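Local coordinates for protein amorpha-4,11-diene synthase (Artemisia annua, PDB 4GAX) that probably converts farnesyl diphosphate into a cyclic sesquiterpene, such as amorpha-4,11-diene or alpha-bisabolol, as a metal-dependent terpene synthase of the plant family, at residues K57-E62 with I241-L246; R119-F124 with D137-H142; L126-G131 with M169-E174; P276-R281 with V312-D317; I282-F287 with D540-M545. All coordinates share one frame; numbering follows the deposited sequence.

Contact 1. Residues K57-E62 with I241-L246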
# COMPACT_ATOMS: atom_id res chain seq x y z
N LYS A 57 -3.43 28.53 2.19
CA LYS A 57 -3.05 28.82 3.57
C LYS A 57 -4.27 29.20 4.41
O LYS A 57 -4.47 28.67 5.51
CB LYS A 57 -1.99 29.94 3.60
CG LYS A 57 -1.47 30.28 4.99
CD LYS A 57 -0.20 31.13 4.92
CE LYS A 57 -0.47 32.51 4.34
NZ LYS A 57 0.79 33.31 4.22
N ASP A 58 -5.10 30.09 3.86
CA ASP A 58 -6.31 30.52 4.55
C ASP A 58 -7.38 29.43 4.64
O ASP A 58 -8.13 29.35 5.63
CB ASP A 58 -6.87 31.77 3.88
CG ASP A 58 -5.84 32.89 3.81
OD1 ASP A 58 -5.14 33.13 4.82
OD2 ASP A 58 -5.72 33.51 2.73
N LEU A 59 -7.45 28.58 3.62
CA LEU A 59 -8.33 27.41 3.70
C LEU A 59 -7.91 26.51 4.85
O LEU A 59 -8.76 26.02 5.60
CB LEU A 59 -8.30 26.62 2.39
CG LEU A 59 -9.03 27.26 1.21
CD1 LEU A 59 -8.77 26.46 -0.06
CD2 LEU A 59 -10.53 27.36 1.49
N LYS A 60 -6.61 26.29 4.98
CA LYS A 60 -6.04 25.49 6.06
C LYS A 60 -6.47 25.96 7.45
O LYS A 60 -6.81 25.15 8.31
CB LYS A 60 -4.51 25.50 5.99
CG LYS A 60 -3.91 24.19 5.50
CD LYS A 60 -3.23 24.34 4.15
CE LYS A 60 -1.73 24.53 4.31
NZ LYS A 60 -1.28 24.12 5.67
N LYS A 61 -6.44 27.28 7.65
CA LYS A 61 -6.82 27.85 8.94
C LYS A 61 -8.31 27.67 9.23
O LYS A 61 -8.70 27.51 10.39
CB LYS A 61 -6.49 29.35 8.97
CG LYS A 61 -5.06 29.68 8.59
CD LYS A 61 -4.78 31.16 8.84
CE LYS A 61 -3.50 31.62 8.16
NZ LYS A 61 -3.78 32.59 7.07
N GLU A 62 -9.14 27.74 8.20
CA GLU A 62 -10.57 27.51 8.40
C GLU A 62 -10.79 26.07 8.85
O GLU A 62 -11.61 25.80 9.73
CB GLU A 62 -11.35 27.76 7.11
CG GLU A 62 -11.22 29.15 6.53
CD GLU A 62 -12.09 29.34 5.29
OE1 GLU A 62 -13.23 28.80 5.28
OE2 GLU A 62 -11.63 30.00 4.33
N ILE A 241 -13.68 20.86 0.19
CA ILE A 241 -13.56 20.38 -1.19
C ILE A 241 -12.66 21.31 -1.99
O ILE A 241 -11.88 20.84 -2.83
CB ILE A 241 -14.93 20.17 -1.90
CG1 ILE A 241 -14.73 19.39 -3.21
CG2 ILE A 241 -15.63 21.49 -2.18
CD1 ILE A 241 -14.05 18.04 -3.01
N LYS A 242 -12.74 22.61 -1.73
CA LYS A 242 -11.87 23.55 -2.45
C LYS A 242 -10.41 23.26 -2.15
O LYS A 242 -9.56 23.19 -3.05
CB LYS A 242 -12.21 24.99 -2.07
CG LYS A 242 -11.48 26.01 -2.92
CD LYS A 242 -11.73 27.43 -2.41
CE LYS A 242 -11.30 28.46 -3.45
NZ LYS A 242 -11.31 29.83 -2.87
N LEU A 243 -10.12 23.07 -0.86
CA LEU A 243 -8.77 22.75 -0.42
C LEU A 243 -8.30 21.40 -0.96
O LEU A 243 -7.15 21.27 -1.40
CB LEU A 243 -8.74 22.72 1.11
CG LEU A 243 -7.41 22.31 1.76
CD1 LEU A 243 -6.29 23.23 1.31
CD2 LEU A 243 -7.55 22.34 3.26
N ALA A 244 -9.17 20.40 -0.89
CA ALA A 244 -8.78 19.06 -1.33
C ALA A 244 -8.38 19.02 -2.80
O ALA A 244 -7.46 18.29 -3.19
CB ALA A 244 -9.91 18.05 -1.06
N LYS A 245 -9.06 19.80 -3.62
CA LYS A 245 -8.78 19.77 -5.06
C LYS A 245 -7.52 20.54 -5.39
O LYS A 245 -6.73 20.11 -6.24
CB LYS A 245 -9.97 20.31 -5.85
CG LYS A 245 -11.22 19.45 -5.78
CD LYS A 245 -12.41 20.18 -6.46
CE LYS A 245 -12.68 19.64 -7.85
NZ LYS A 245 -13.73 20.44 -8.57
N LEU A 246 -7.33 21.70 -4.74
CA LEU A 246 -6.12 22.51 -4.94
C LEU A 246 -4.90 21.70 -4.52
O LEU A 246 -3.87 21.68 -5.20
CB LEU A 246 -6.19 23.80 -4.12
CG LEU A 246 -6.74 25.08 -4.77
CD1 LEU A 246 -7.77 24.78 -5.82
CD2 LEU A 246 -7.33 26.01 -3.70
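Apolar packing joins helix 52-71 of the N-terminal domain to helix 238-269, and Leu-59 carries most of it. With CG anti to the carbonyl carbon (chi1 -74°), this side chain points at the partner helix, and its CD1 settles on the backbone of Leu-243, 3.7 Å from CA. The same methyl meets Leu-246 CD2 at 3.9 Å. This is helix-helix packing nearer antiparallel than parallel: the short segments stay 9.8 Å apart at their axes and cross at -134°.

Aliphatic parts of lysines close the margins. The extended chain of Lys-242 crosses Leu-59 at about a right angle, its CD 3.9 Å from Leu-59 CD1, while Lys-60 CD lies against Leu-243 CD1 at 4.3 Å.

No salt bridge links the two segments: Lys-61 NZ pairs with Asp-58 OD1 within its own helix at 2.7 Å, nearly along the C-O axis, and Lys-245 with Glu-231 of helix 219-232. The chemistry implies an interface held by methyl packing, with the ionic pairs made away from the leucine contact.

Contact 2. Residues R119-F124 with D137-H142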
# COMPACT_ATOMS: atom_id res chain seq x y z
N ARG A 119 -22.49 7.47 14.80
CA ARG A 119 -21.20 7.20 14.17
C ARG A 119 -20.39 6.17 14.95
O ARG A 119 -19.16 6.25 15.01
CB ARG A 119 -20.39 8.50 14.01
CG ARG A 119 -21.25 9.72 13.67
CD ARG A 119 -20.77 10.46 12.46
NE ARG A 119 -21.23 9.82 11.24
CZ ARG A 119 -21.90 10.44 10.27
NH1 ARG A 119 -22.22 11.72 10.37
NH2 ARG A 119 -22.26 9.75 9.20
N SER A 120 -21.07 5.19 15.54
CA SER A 120 -20.35 4.15 16.25
C SER A 120 -19.50 3.30 15.29
O SER A 120 -18.35 2.98 15.60
CB SER A 120 -21.29 3.30 17.15
OG SER A 120 -22.40 2.81 16.43
N SER A 121 -20.04 2.97 14.11
CA SER A 121 -19.26 2.22 13.12
C SER A 121 -18.04 3.02 12.63
O SER A 121 -16.95 2.47 12.38
CB SER A 121 -20.15 1.85 11.93
OG SER A 121 -21.17 0.95 12.33
N LEU A 122 -18.23 4.33 12.47
CA LEU A 122 -17.14 5.19 12.03
C LEU A 122 -16.09 5.31 13.13
O LEU A 122 -14.88 5.26 12.87
CB LEU A 122 -17.68 6.58 11.65
CG LEU A 122 -16.61 7.61 11.28
CD1 LEU A 122 -15.80 7.10 10.07
CD2 LEU A 122 -17.21 8.97 10.99
N TRP A 123 -16.54 5.44 14.36
CA TRP A 123 -15.62 5.53 15.48
C TRP A 123 -14.72 4.31 15.50
O TRP A 123 -13.50 4.43 15.63
CB TRP A 123 -16.38 5.66 16.80
CG TRP A 123 -15.54 5.36 18.02
CD1 TRP A 123 -14.71 6.23 18.67
CD2 TRP A 123 -15.47 4.12 18.74
NE1 TRP A 123 -14.12 5.60 19.75
CE2 TRP A 123 -14.56 4.30 19.81
CE3 TRP A 123 -16.07 2.86 18.58
CZ2 TRP A 123 -14.26 3.29 20.73
CZ3 TRP A 123 -15.77 1.85 19.48
CH2 TRP A 123 -14.88 2.07 20.54
N PHE A 124 -15.32 3.13 15.34
CA PHE A 124 -14.60 1.87 15.43
C PHE A 124 -13.49 1.82 14.39
O PHE A 124 -12.34 1.49 14.70
CB PHE A 124 -15.59 0.71 15.25
CG PHE A 124 -14.94 -0.64 15.16
CD1 PHE A 124 -14.63 -1.35 16.30
CD2 PHE A 124 -14.70 -1.22 13.92
CE1 PHE A 124 -14.04 -2.63 16.21
CE2 PHE A 124 -14.14 -2.48 13.82
CZ PHE A 124 -13.80 -3.19 14.97
N ASP A 137 -17.41 -4.65 21.06
CA ASP A 137 -18.55 -4.47 21.98
C ASP A 137 -19.48 -3.35 21.54
O ASP A 137 -20.68 -3.41 21.76
CB ASP A 137 -18.07 -4.16 23.40
CG ASP A 137 -17.38 -5.34 24.06
OD1 ASP A 137 -17.43 -6.46 23.50
OD2 ASP A 137 -16.78 -5.14 25.15
N VAL A 138 -18.91 -2.32 20.91
CA VAL A 138 -19.69 -1.17 20.49
C VAL A 138 -20.81 -1.58 19.54
O VAL A 138 -21.83 -0.88 19.43
CB VAL A 138 -18.79 -0.09 19.84
CG1 VAL A 138 -18.24 -0.58 18.49
CG2 VAL A 138 -19.56 1.22 19.66
N PHE A 139 -20.65 -2.73 18.87
CA PHE A 139 -21.66 -3.17 17.90
C PHE A 139 -22.83 -3.95 18.48
O PHE A 139 -23.83 -4.18 17.79
CB PHE A 139 -21.00 -3.98 16.78
CG PHE A 139 -20.05 -3.18 15.95
CD1 PHE A 139 -20.53 -2.18 15.11
CD2 PHE A 139 -18.68 -3.39 16.04
CE1 PHE A 139 -19.64 -1.42 14.35
CE2 PHE A 139 -17.79 -2.63 15.28
CZ PHE A 139 -18.28 -1.65 14.43
N ASN A 140 -22.71 -4.36 19.74
CA ASN A 140 -23.72 -5.22 20.33
C ASN A 140 -25.14 -4.68 20.21
O ASN A 140 -26.08 -5.44 19.99
CB ASN A 140 -23.36 -5.58 21.77
CG ASN A 140 -22.24 -6.60 21.83
OD1 ASN A 140 -22.11 -7.44 20.94
ND2 ASN A 140 -21.43 -6.54 22.88
N ASN A 141 -25.31 -3.36 20.31
CA ASN A 141 -26.65 -2.79 20.16
C ASN A 141 -27.04 -2.43 18.72
O ASN A 141 -28.02 -1.71 18.49
CB ASN A 141 -26.89 -1.66 21.15
CG ASN A 141 -26.86 -2.14 22.59
OD1 ASN A 141 -27.55 -3.10 22.96
ND2 ASN A 141 -26.03 -1.50 23.41
N HIS A 142 -26.27 -2.92 17.76
CA HIS A 142 -26.74 -2.92 16.37
C HIS A 142 -27.70 -4.10 16.16
O HIS A 142 -28.41 -4.17 15.16
CB HIS A 142 -25.56 -3.03 15.40
CG HIS A 142 -24.86 -1.74 15.17
ND1 HIS A 142 -24.22 -1.06 16.18
CD2 HIS A 142 -24.72 -0.98 14.06
CE1 HIS A 142 -23.70 0.06 15.70
NE2 HIS A 142 -23.99 0.13 14.41
O HOH W 1 -23.50 1.76 11.46
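Ser-121 OG is the best-held polar atom, and a single full-strength hydrogen bond grips it: a water at 2.6 Å from OG. That water reaches on to His-142 NE2 at 3.4 Å, a weak bond, and lies in the plane of the imidazole at its edge, so the serine and histidine are joined only loosely. Ser-121 OG takes its place with chi1 -65°, anti to the carbonyl carbon, and sits in the plane of the Phe-139 ring beside CE1. Ser-120 turns its hydroxyl into the crowded position between backbone N and carbonyl carbon; OG thereby comes within 3.1 Å of His-142 CE1 at the imidazole edge, a close approach of carbon and oxygen.

Phe-139 forms a T-shaped pair with Phe-124. Its edge atom CE2 stands 3.4 Å above the Phe-124 plane, over the ring centre, and the planes are 71° apart. Val-138 packs alongside, its CG1 meeting the edge of the Trp-123 indole, 3.6 Å from CZ3. Outside the two segments, Trp-123 stacks with Trp-115, and Phe-139 also touches Leu-163 and Leu-177. Within the all-helical N-terminal terpene synthase domain, the chain after helix 120-129 thus folds back onto that helix's start, seated by aromatic and aliphatic packing, with water-mediated polarity confined to the serine-histidine side.

Contact 3. Residues L126-G131 with M169-E174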
# COMPACT_ATOMS: atom_id res chain seq x y z
N LEU A 126 -12.11 4.34 12.51
CA LEU A 126 -11.09 5.39 12.68
C LEU A 126 -10.15 5.10 13.84
O LEU A 126 -8.94 5.38 13.77
CB LEU A 126 -11.72 6.77 12.87
CG LEU A 126 -12.56 7.39 11.76
CD1 LEU A 126 -12.92 8.85 12.14
CD2 LEU A 126 -11.85 7.33 10.41
N MET A 127 -10.70 4.54 14.92
CA MET A 127 -9.84 4.15 16.04
C MET A 127 -8.84 3.07 15.60
O MET A 127 -7.63 3.21 15.82
CB MET A 127 -10.67 3.66 17.24
CG MET A 127 -11.43 4.79 17.96
SD MET A 127 -10.35 6.03 18.74
CE MET A 127 -10.39 7.32 17.52
N ARG A 128 -9.33 2.00 14.97
CA ARG A 128 -8.45 0.90 14.56
C ARG A 128 -7.45 1.34 13.50
O ARG A 128 -6.31 0.91 13.51
CB ARG A 128 -9.26 -0.32 14.07
CG ARG A 128 -9.89 -1.10 15.24
CD ARG A 128 -10.21 -2.56 14.87
NE ARG A 128 -10.63 -3.30 16.07
CZ ARG A 128 -11.03 -4.57 16.05
NH1 ARG A 128 -11.02 -5.24 14.91
NH2 ARG A 128 -11.44 -5.16 17.17
N LYS A 129 -7.88 2.19 12.58
CA LYS A 129 -6.96 2.74 11.58
C LYS A 129 -5.82 3.50 12.27
O LYS A 129 -4.69 3.50 11.79
CB LYS A 129 -7.72 3.65 10.61
CG LYS A 129 -6.87 4.38 9.55
CD LYS A 129 -7.78 5.14 8.56
CE LYS A 129 -6.96 6.01 7.58
NZ LYS A 129 -5.62 5.43 7.29
N GLN A 130 -6.13 4.13 13.40
CA GLN A 130 -5.15 4.90 14.15
C GLN A 130 -4.25 3.98 14.98
O GLN A 130 -3.25 4.42 15.57
CB GLN A 130 -5.87 5.94 15.03
CG GLN A 130 -4.99 7.02 15.66
CD GLN A 130 -4.38 7.98 14.67
OE1 GLN A 130 -4.69 7.94 13.47
NE2 GLN A 130 -3.51 8.86 15.16
N GLY A 131 -4.59 2.70 15.01
CA GLY A 131 -3.78 1.75 15.76
C GLY A 131 -4.36 1.40 17.12
O GLY A 131 -3.74 0.65 17.87
N MET A 169 -11.90 -3.91 9.06
CA MET A 169 -10.86 -3.81 10.08
C MET A 169 -10.89 -4.98 11.03
O MET A 169 -10.20 -4.96 12.05
CB MET A 169 -11.03 -2.54 10.93
CG MET A 169 -11.37 -1.29 10.15
SD MET A 169 -10.02 -0.76 9.09
CE MET A 169 -8.78 -0.28 10.28
N ARG A 170 -11.69 -5.99 10.73
CA ARG A 170 -11.87 -7.08 11.69
C ARG A 170 -10.65 -7.98 11.75
O ARG A 170 -9.90 -8.10 10.76
CB ARG A 170 -13.11 -7.90 11.35
CG ARG A 170 -12.96 -8.81 10.16
CD ARG A 170 -14.36 -9.28 9.69
NE ARG A 170 -14.29 -10.15 8.51
CZ ARG A 170 -14.10 -9.73 7.26
NH1 ARG A 170 -13.91 -8.44 7.01
NH2 ARG A 170 -14.06 -10.60 6.26
N VAL A 171 -10.46 -8.61 12.91
CA VAL A 171 -9.41 -9.62 13.09
C VAL A 171 -10.09 -11.00 13.17
O VAL A 171 -11.33 -11.08 13.13
CB VAL A 171 -8.54 -9.28 14.33
CG1 VAL A 171 -8.09 -7.81 14.26
CG2 VAL A 171 -9.32 -9.54 15.63
N PRO A 172 -9.30 -12.09 13.24
CA PRO A 172 -9.97 -13.40 13.27
C PRO A 172 -10.82 -13.59 14.52
O PRO A 172 -10.42 -13.18 15.61
CB PRO A 172 -8.81 -14.40 13.27
CG PRO A 172 -7.71 -13.66 12.56
CD PRO A 172 -7.85 -12.23 13.03
N GLY A 173 -11.99 -14.20 14.35
CA GLY A 173 -12.83 -14.57 15.47
C GLY A 173 -13.87 -13.53 15.86
O GLY A 173 -14.63 -13.75 16.80
N GLU A 174 -13.92 -12.41 15.14
CA GLU A 174 -14.91 -11.38 15.48
C GLU A 174 -16.23 -11.63 14.74
O GLU A 174 -16.48 -11.05 13.68
CB GLU A 174 -14.34 -9.97 15.24
CG GLU A 174 -13.18 -9.70 16.21
CD GLU A 174 -12.53 -8.35 16.03
OE1 GLU A 174 -12.43 -7.86 14.88
OE2 GLU A 174 -12.09 -7.78 17.06
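The guanidinium of Arg-128 and the carboxylate of Glu-174 meet tip to tip in an end-on, two-nitrogen salt bridge. Arg-128 NH2 donates to OE2 of Glu-174 at 2.7 Å, almost straight at 174°, and NH1 of Arg-128 donates to OE1 of Glu-174 at 3.0 Å; both oxygens use their syn lone pairs, and the two groups are nearly coplanar, 20° apart. A further bond from Arg-128 NH1 reaches Met-169 O at 3.0 Å, from above the carbonyl plane though within that of the guanidinium. Arg-128 NH2 also bonds Val-134 O.

The second shell fixes the carboxylate. Val-171 N donates to Glu-174 OE1 at 2.9 Å from above the carboxylate plane, so OE1 has two donors; the type II turn from Val-171 to Glu-174 brings these ends together. Along the arginine stem, extended from CG to NE, Met-169 slides past in the opposite direction, bent so that CE lies 3.8 Å from Arg-128 CB. An alanine in place of Arg-128 would remove the arginine's bonds and probably leave the Met-169 carbonyl and Glu-174 OE2 less well satisfied and the turn looser.

Outward, Leu-126 and Met-127 pack helix 120-129 against helices 77-89 and 97-111, whereas Asn-508 and Tyr-511 of helix 489-513 bond Arg-170 O and Lys-129 O, placing the contact where the N-terminal helices meet the catalytic half.

Contact 4. Residues P276-R281 with V312-D317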
# COMPACT_ATOMS: atom_id res chain seq x y z
N PRO A 276 19.34 -6.12 -21.71
CA PRO A 276 18.29 -6.43 -22.69
C PRO A 276 17.43 -7.63 -22.28
O PRO A 276 16.35 -7.86 -22.84
CB PRO A 276 19.08 -6.73 -23.96
CG PRO A 276 20.38 -7.26 -23.45
CD PRO A 276 20.68 -6.52 -22.18
N TYR A 277 17.91 -8.38 -21.30
CA TYR A 277 17.15 -9.48 -20.74
C TYR A 277 15.98 -8.98 -19.88
O TYR A 277 15.01 -9.72 -19.66
CB TYR A 277 18.07 -10.36 -19.89
CG TYR A 277 18.82 -9.59 -18.83
CD1 TYR A 277 18.25 -9.33 -17.60
CD2 TYR A 277 20.11 -9.11 -19.07
CE1 TYR A 277 18.91 -8.62 -16.64
CE2 TYR A 277 20.79 -8.40 -18.10
CZ TYR A 277 20.18 -8.16 -16.89
OH TYR A 277 20.83 -7.45 -15.92
N SER A 278 16.05 -7.74 -19.40
CA SER A 278 15.04 -7.24 -18.46
C SER A 278 14.03 -6.26 -19.06
O SER A 278 13.98 -6.06 -20.28
CB SER A 278 15.71 -6.64 -17.22
OG SER A 278 16.64 -5.64 -17.60
N ARG A 279 13.25 -5.64 -18.18
CA ARG A 279 12.09 -4.83 -18.56
C ARG A 279 12.34 -3.33 -18.44
O ARG A 279 13.14 -2.89 -17.61
CB ARG A 279 10.91 -5.19 -17.66
CG ARG A 279 10.71 -6.68 -17.46
CD ARG A 279 9.89 -6.99 -16.22
NE ARG A 279 9.75 -8.43 -16.04
CZ ARG A 279 9.16 -9.02 -15.01
NH1 ARG A 279 8.64 -8.29 -14.03
NH2 ARG A 279 9.10 -10.35 -14.95
N ASP A 280 11.63 -2.56 -19.25
CA ASP A 280 11.65 -1.10 -19.16
C ASP A 280 10.38 -0.65 -18.42
O ASP A 280 9.34 -0.38 -19.05
CB ASP A 280 11.70 -0.49 -20.57
CG ASP A 280 11.89 1.02 -20.56
OD1 ASP A 280 12.25 1.57 -19.50
OD2 ASP A 280 11.67 1.65 -21.63
N ARG A 281 10.46 -0.58 -17.09
CA ARG A 281 9.28 -0.39 -16.24
C ARG A 281 9.43 0.66 -15.15
O ARG A 281 8.92 0.47 -14.03
CB ARG A 281 8.88 -1.72 -15.58
CG ARG A 281 8.44 -2.80 -16.57
CD ARG A 281 7.17 -2.39 -17.31
NE ARG A 281 7.30 -2.50 -18.76
CZ ARG A 281 7.05 -3.60 -19.46
NH1 ARG A 281 6.64 -4.70 -18.84
NH2 ARG A 281 7.20 -3.60 -20.77
N VAL A 312 15.70 -4.39 -7.97
CA VAL A 312 15.14 -5.70 -7.64
C VAL A 312 14.60 -6.37 -8.90
O VAL A 312 14.82 -7.56 -9.14
CB VAL A 312 13.99 -5.55 -6.62
CG1 VAL A 312 13.16 -6.82 -6.55
CG2 VAL A 312 14.54 -5.18 -5.27
N THR A 313 13.89 -5.59 -9.70
CA THR A 313 13.34 -6.07 -10.95
C THR A 313 14.46 -6.59 -11.86
O THR A 313 14.34 -7.68 -12.43
CB THR A 313 12.54 -4.95 -11.65
OG1 THR A 313 11.48 -4.50 -10.78
CG2 THR A 313 11.94 -5.45 -12.95
N LEU A 314 15.54 -5.82 -11.97
CA LEU A 314 16.68 -6.24 -12.79
C LEU A 314 17.28 -7.52 -12.25
O LEU A 314 17.46 -8.49 -13.00
CB LEU A 314 17.78 -5.17 -12.79
CG LEU A 314 17.51 -3.94 -13.66
CD1 LEU A 314 18.30 -2.74 -13.16
CD2 LEU A 314 17.89 -4.26 -15.08
N ILE A 315 17.58 -7.52 -10.95
CA ILE A 315 18.26 -8.65 -10.32
C ILE A 315 17.41 -9.93 -10.40
O ILE A 315 17.93 -11.01 -10.68
CB ILE A 315 18.66 -8.35 -8.86
CG1 ILE A 315 19.74 -7.26 -8.82
CG2 ILE A 315 19.22 -9.58 -8.18
CD1 ILE A 315 20.07 -6.79 -7.42
N ASP A 316 16.10 -9.79 -10.17
CA ASP A 316 15.19 -10.93 -10.32
C ASP A 316 15.22 -11.50 -11.73
O ASP A 316 15.18 -12.71 -11.93
CB ASP A 316 13.76 -10.54 -9.96
CG ASP A 316 13.38 -10.95 -8.56
OD1 ASP A 316 13.93 -11.96 -8.06
OD2 ASP A 316 12.53 -10.27 -7.95
N ASP A 317 15.30 -10.61 -12.72
CA ASP A 317 15.32 -11.01 -14.11
C ASP A 317 16.63 -11.69 -14.52
O ASP A 317 16.70 -12.31 -15.58
CB ASP A 317 15.00 -9.82 -15.03
CG ASP A 317 13.54 -9.40 -14.95
OD1 ASP A 317 12.74 -10.12 -14.32
OD2 ASP A 317 13.19 -8.34 -15.53
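Asp-317 is the second aspartate of the DDxxD motif on helix 299-322, and Arg-279 opens an RxR motif, completed by Arg-281. In this family these motifs serve metal and diphosphate binding respectively, consistent with their closeness here.

Arg-279 has CG anti to the carbonyl carbon (chi1 -45°) and an extended stem, which crosses the aspartate at about a right angle. Its guanidinium turns one face to Asp-317: OD1 lies 3.5 Å above the plane, and NE is 3.5 Å from OD2, so the salt bridge is one of charge without an N-H aimed at oxygen. A leucine in place of Arg-279 would remove the charge facing Asp-317 and would probably leave the aspartate less well balanced, perhaps shifting its ionisation.

Tyr-277 has CG in the crowded position between N and carbonyl carbon (chi1 54°), which sets the ring edge against Leu-314 O. Its buried OH finds no polar partner. Ser-278 adopts the same rotamer (chi1 55°), OG bonding Ala-275 O and lying just 3.1 Å from Leu-314 CD2.

Contact 5. Residues I282-F287 with D540-M545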
# COMPACT_ATOMS: atom_id res chain seq x y z
N ILE A 282 10.08 1.78 -15.45
CA ILE A 282 10.30 2.76 -14.38
C ILE A 282 8.99 3.34 -13.82
O ILE A 282 8.88 3.60 -12.62
CB ILE A 282 11.30 3.87 -14.78
CG1 ILE A 282 11.90 4.52 -13.54
CG2 ILE A 282 10.65 4.90 -15.68
CD1 ILE A 282 12.58 3.53 -12.57
N VAL A 283 7.98 3.50 -14.68
CA VAL A 283 6.71 4.07 -14.24
C VAL A 283 6.07 3.13 -13.24
O VAL A 283 5.56 3.55 -12.19
CB VAL A 283 5.74 4.31 -15.42
CG1 VAL A 283 4.37 4.80 -14.90
CG2 VAL A 283 6.33 5.33 -16.40
N GLU A 284 6.14 1.85 -13.56
CA GLU A 284 5.64 0.79 -12.69
C GLU A 284 6.36 0.71 -11.34
O GLU A 284 5.74 0.49 -10.30
CB GLU A 284 5.70 -0.55 -13.43
CG GLU A 284 4.69 -0.67 -14.59
CD GLU A 284 5.03 0.18 -15.84
OE1 GLU A 284 6.18 0.63 -15.99
OE2 GLU A 284 4.12 0.39 -16.68
N CYS A 285 7.67 0.91 -11.33
CA CYS A 285 8.41 0.88 -10.06
C CYS A 285 8.01 2.08 -9.22
O CYS A 285 7.84 1.97 -8.00
CB CYS A 285 9.92 0.89 -10.30
SG CYS A 285 10.53 -0.57 -11.21
N TYR A 286 7.87 3.23 -9.87
CA TYR A 286 7.45 4.44 -9.15
C TYR A 286 6.05 4.29 -8.54
O TYR A 286 5.81 4.70 -7.41
CB TYR A 286 7.49 5.66 -10.08
CG TYR A 286 7.01 6.89 -9.36
CD1 TYR A 286 5.84 7.54 -9.73
CD2 TYR A 286 7.71 7.38 -8.27
CE1 TYR A 286 5.37 8.66 -9.02
CE2 TYR A 286 7.26 8.49 -7.56
CZ TYR A 286 6.09 9.13 -7.94
OH TYR A 286 5.66 10.23 -7.23
N PHE A 287 5.12 3.70 -9.30
CA PHE A 287 3.74 3.56 -8.83
C PHE A 287 3.70 2.71 -7.58
O PHE A 287 2.96 2.99 -6.64
CB PHE A 287 2.84 2.96 -9.93
CG PHE A 287 1.36 3.08 -9.65
CD1 PHE A 287 0.74 4.33 -9.69
CD2 PHE A 287 0.60 1.96 -9.34
CE1 PHE A 287 -0.63 4.45 -9.41
CE2 PHE A 287 -0.77 2.08 -9.07
CZ PHE A 287 -1.38 3.33 -9.10
N ASP A 540 -0.44 -10.51 -14.00
CA ASP A 540 0.85 -9.99 -13.54
C ASP A 540 1.12 -8.69 -14.30
O ASP A 540 1.47 -8.71 -15.48
CB ASP A 540 1.96 -11.00 -13.79
CG ASP A 540 3.20 -10.73 -12.95
OD1 ASP A 540 3.25 -9.68 -12.28
OD2 ASP A 540 4.12 -11.57 -12.98
N ALA A 541 0.96 -7.56 -13.62
CA ALA A 541 0.90 -6.26 -14.28
C ALA A 541 2.24 -5.62 -14.63
O ALA A 541 2.28 -4.44 -14.98
CB ALA A 541 0.03 -5.29 -13.47
N PHE A 542 3.33 -6.38 -14.57
CA PHE A 542 4.66 -5.83 -14.84
C PHE A 542 5.23 -6.18 -16.22
O PHE A 542 6.13 -5.51 -16.72
CB PHE A 542 5.66 -6.21 -13.75
CG PHE A 542 5.95 -5.10 -12.78
CD1 PHE A 542 7.25 -4.67 -12.56
CD2 PHE A 542 4.92 -4.48 -12.10
CE1 PHE A 542 7.52 -3.64 -11.67
CE2 PHE A 542 5.18 -3.45 -11.21
CZ PHE A 542 6.48 -3.03 -11.00
N THR A 543 4.71 -7.26 -16.81
CA THR A 543 5.04 -7.61 -18.19
C THR A 543 3.82 -7.28 -19.04
O THR A 543 3.90 -6.56 -20.03
CB THR A 543 5.37 -9.10 -18.33
OG1 THR A 543 4.15 -9.86 -18.35
CG2 THR A 543 6.24 -9.56 -17.17
N ALA A 544 2.68 -7.84 -18.63
CA ALA A 544 1.39 -7.40 -19.12
C ALA A 544 1.05 -6.12 -18.38
O ALA A 544 1.87 -5.59 -17.63
CB ALA A 544 0.33 -8.45 -18.87
N MET A 545 -0.16 -5.61 -18.59
CA MET A 545 -0.66 -4.49 -17.80
C MET A 545 -2.15 -4.37 -17.99
O MET A 545 -2.62 -3.92 -19.03
CB MET A 545 0.01 -3.17 -18.20
CG MET A 545 -0.49 -1.99 -17.38
SD MET A 545 -0.05 -0.38 -18.06
CE MET A 545 0.85 0.29 -16.68
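Glu-284, Phe-542 and Met-545 carry most of the buried surface. Glu-284 points from helix 282-292 toward the loop, and its methylene CB sits over one face of the Phe-542 ring in a CH-pi contact: 3.9 Å from CB to the ring centroid and 24° off the normal, displaced toward CZ, which is 3.6 Å from CB. Phe-542 also reaches Cys-285, with CE1 4.3 Å from SG.

A bend at chi2 (73°) carries the Glu-284 carboxylate off the phenyl face. There OE2 bonds Trp-37 NE1, and Met-545, bent at chi3, brings its CE methyl to 3.3 Å from OE2. Burial would tend to raise the acid's pKa, and the N-H bond to lower it.

Asp-540, Ala-541, Thr-543 and Ala-544 are poorly ordered, so the phenyl and the methionine are the better-defined footholds. The loop's place between helices 519-535 and 547-557 and its disorder are consistent with the mobile J-K loop bordering the active-site mouth in plant sesquiterpene synthases.

Contacts 3 and 5 are buried, whereas contacts 1, 2 and 4 are partly buried. Contacts 2 and 3 share helix 120-129, lie about 12 Å apart between centres and touch through Phe-124 and Met-169, yet one rests on aromatic packing and the other on a salt bridge. Contacts 4 and 5, centres about 11 Å apart on the other side of the chain's centre, join the catalytic motifs to the 540-545 loop: Arg-281 NH1 of contact 4 probably bonds Phe-542 O of contact 5, and Arg-279 packs on Phe-542 and Thr-543. Contact 1 stands alone, touching none of the others, and is purely leucine and lysine-stem packing between two helices.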